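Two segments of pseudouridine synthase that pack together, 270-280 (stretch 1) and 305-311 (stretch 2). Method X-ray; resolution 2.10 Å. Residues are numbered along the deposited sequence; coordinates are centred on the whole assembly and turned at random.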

# COMPACT_ATOMS: atom_id res chain seq x y z
N THR A 270 29.10 14.49 38.90
CA THR A 270 29.25 14.99 40.26
C THR A 270 29.09 16.50 40.23
O THR A 270 29.33 17.14 39.21
N VAL A 271 28.68 17.05 41.36
CA VAL A 271 28.46 18.49 41.53
C VAL A 271 29.60 19.38 41.04
O VAL A 271 29.36 20.41 40.40
N PRO A 272 30.86 19.01 41.33
CA PRO A 272 32.03 19.80 40.91
C PRO A 272 32.15 19.99 39.40
O PRO A 272 32.86 20.88 38.94
N GLY A 273 31.47 19.15 38.63
CA GLY A 273 31.54 19.27 37.18
C GLY A 273 30.50 20.19 36.58
O GLY A 273 30.54 20.49 35.39
N ILE A 274 29.57 20.66 37.41
CA ILE A 274 28.49 21.54 36.94
C ILE A 274 28.92 23.00 36.79
O ILE A 274 29.50 23.59 37.69
N VAL A 275 28.61 23.58 35.64
CA VAL A 275 28.94 24.98 35.38
C VAL A 275 27.70 25.84 35.62
O VAL A 275 27.75 26.85 36.32
N LYS A 276 26.59 25.43 35.03
CA LYS A 276 25.33 26.14 35.18
C LYS A 276 24.20 25.14 34.94
O LYS A 276 24.42 24.08 34.34
N LEU A 277 23.00 25.48 35.40
CA LEU A 277 21.85 24.60 35.24
C LEU A 277 20.52 25.33 35.33
O LEU A 277 20.45 26.47 35.78
N ASN A 278 19.46 24.66 34.88
CA ASN A 278 18.13 25.24 34.92
C ASN A 278 17.61 25.21 36.35
O ASN A 278 17.98 24.35 37.15
N ALA A 279 16.76 26.18 36.66
CA ALA A 279 16.16 26.24 37.98
C ALA A 279 15.03 25.21 37.98
O ALA A 279 14.69 24.66 36.94
N GLY A 280 14.47 24.96 39.16
CA GLY A 280 13.35 24.04 39.26
C GLY A 280 13.60 22.57 39.05
O GLY A 280 12.65 21.81 38.87
N SER A 305 18.22 18.53 43.91
CA SER A 305 17.51 19.66 43.32
C SER A 305 18.49 20.70 42.83
O SER A 305 19.68 20.66 43.16
N THR A 306 17.99 21.65 42.04
CA THR A 306 18.82 22.72 41.52
C THR A 306 19.54 23.42 42.66
O THR A 306 20.75 23.67 42.59
N GLN A 307 18.79 23.73 43.71
CA GLN A 307 19.34 24.43 44.87
C GLN A 307 20.48 23.64 45.52
O GLN A 307 21.52 24.20 45.86
N GLU A 308 20.27 22.34 45.70
CA GLU A 308 21.30 21.50 46.29
C GLU A 308 22.54 21.46 45.41
O GLU A 308 23.67 21.51 45.90
N MET A 309 22.34 21.38 44.10
CA MET A 309 23.47 21.34 43.17
C MET A 309 24.28 22.62 43.23
O MET A 309 25.50 22.61 43.04
N ILE A 310 23.61 23.74 43.51
CA ILE A 310 24.30 25.01 43.60
C ILE A 310 24.98 25.17 44.96
O ILE A 310 26.13 25.61 45.04
N GLU A 311 24.27 24.79 46.02
CA GLU A 311 24.80 24.91 47.38
C GLU A 311 25.94 23.94 47.68
O GLU A 311 27.04 24.36 48.05

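Met 309 and Leu 277 form the apolar centre of this contact, where strand 274-278 and helix 306-311 run nearly antiparallel, at 166°, with their axes 9.4 Å apart at closest approach. That spacing leaves room for one shared layer of side chains, and both of these residues direct CA-to-CB toward the opposite stretch. Met 309 has chi1 m and chi2 t, with chi3 between wells at -119°. Its sulfur serves two strand residues: Met 309 SD lies 3.6 Å from Leu 277 CD2 and 3.8 Å from Ile 274 CD1. Ile 274, in the m, t rotamer, also directs its CA-to-CB bond toward the helix, and its extended chain brings CD1 to that meeting point. Ile 274 and Leu 277 thus converge on a single long, flexible thioether.

Leu 277 is less relaxed, with chi1 p at 36° and chi2 at 30°, between wells. Leu 277 CD2 meets the methionine, Leu 277 CD1 sits 3.9 Å from Ile 310 CG1, and Thr 306 CG2 lies near both methyls, 4.0 Å from Leu 277 CD1 and 4.2 Å from Leu 277 CD2. One branched side chain therefore touches Thr 306, Met 309 and Ile 310, a spacing that suits residues about one turn apart. Ile 310 has its CA-to-CB bond directed away, yet its m, t side chain comes nearer at its end and adds to the apolar patch.

At the end of the contact where the strand begins, Val 271 belongs to a short 3-10 segment. Val 271 CA is 6.0 Å from Met 309 CA, and the t rotamer places Val 271 CG1 3.4 Å from Met 309 O, so the side chain packs on helix backbone. The 3-10 segment is held by Gly 273 N to Thr 270 O and Ile 274 N to Val 271 O hydrogen bonds, both 3.0 Å.

The polar edge lies at the other end, near the helix start. Thr 306, chi1 m, directs its CA-to-CB bond toward the strand and divides its chemistry: the methyl faces Leu 277, whereas Thr 306 OG1 donates a hydrogen bond to Asn 278 O at 2.7 Å. This is the one hydrogen bond between the stretches, and it ties the helix's first turn to the strand's last residue. The CA-to-CB bond of Asn 278 points away from the helix, and its side-chain amide is hydrogen-bonded elsewhere in the structure; its backbone supplies the link. Just beyond, Ala 279 CA and Thr 306 CA are 5.7 Å apart. Ser 305, chi1 p, caps the helix, with Ser 305 OG accepting a hydrogen bond from Glu 308 N at 3.3 Å.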

# COMPACT_ATOMS: atom_id res chain seq x y z
CB THR A 270 30.63 14.62 40.85
OG1 THR A 270 31.67 15.20 40.06
CG2 THR A 270 30.82 13.10 40.86
CB VAL A 271 28.17 18.81 43.02
CG1 VAL A 271 28.03 20.31 43.23
CG2 VAL A 271 26.90 18.08 43.45
CB PRO A 272 33.20 18.99 41.47
CG PRO A 272 32.62 18.33 42.67
CD PRO A 272 31.27 17.87 42.17
CB ILE A 274 27.30 21.47 37.91
CG1 ILE A 274 26.82 20.02 38.03
CG2 ILE A 274 26.19 22.40 37.44
CD1 ILE A 274 25.75 19.81 39.07
CB VAL A 275 29.43 25.17 33.92
CG1 VAL A 275 29.51 26.66 33.59
CG2 VAL A 275 30.79 24.50 33.75
CB LYS A 276 25.26 27.28 34.16
CG LYS A 276 25.46 26.83 32.73
CD LYS A 276 25.77 27.99 31.80
CE LYS A 276 25.95 27.50 30.38
NZ LYS A 276 26.28 28.61 29.46
CB LEU A 277 21.87 23.47 36.29
CG LEU A 277 22.36 23.62 37.74
CD1 LEU A 277 22.15 25.02 38.28
CD2 LEU A 277 21.64 22.58 38.60
CB ASN A 278 17.18 24.44 34.03
CG ASN A 278 17.34 24.76 32.57
OD1 ASN A 278 17.23 23.89 31.72
ND2 ASN A 278 17.61 26.03 32.26
CB ALA A 279 15.59 27.63 38.24
CB SER A 305 16.59 20.30 44.36
OG SER A 305 17.37 20.84 45.41
CB THR A 306 18.00 23.78 40.77
OG1 THR A 306 17.54 23.24 39.52
CG2 THR A 306 18.83 25.02 40.50
CB GLN A 307 18.24 24.70 45.90
CG GLN A 307 18.67 25.64 47.01
CD GLN A 307 19.27 26.93 46.47
OE1 GLN A 307 18.67 27.60 45.62
NE2 GLN A 307 20.45 27.30 46.97
CB GLU A 308 20.75 20.09 46.52
CG GLU A 308 20.09 19.92 47.88
CD GLU A 308 19.00 18.86 47.88
OE1 GLU A 308 19.19 17.81 47.24
OE2 GLU A 308 17.96 19.08 48.55
CB MET A 309 22.98 21.07 41.75
CG MET A 309 22.53 19.63 41.54
SD MET A 309 22.08 19.23 39.84
CE MET A 309 20.35 18.77 40.03
CB ILE A 310 23.33 26.18 43.40
CG1 ILE A 310 22.67 26.08 42.03
CG2 ILE A 310 24.08 27.50 43.52
CD1 ILE A 310 21.56 27.08 41.83
CB GLU A 311 23.69 24.71 48.40
CG GLU A 311 22.51 25.64 48.24
CD GLU A 311 21.38 25.33 49.22
OE1 GLU A 311 20.96 24.16 49.29
OE2 GLU A 311 20.92 26.27 49.90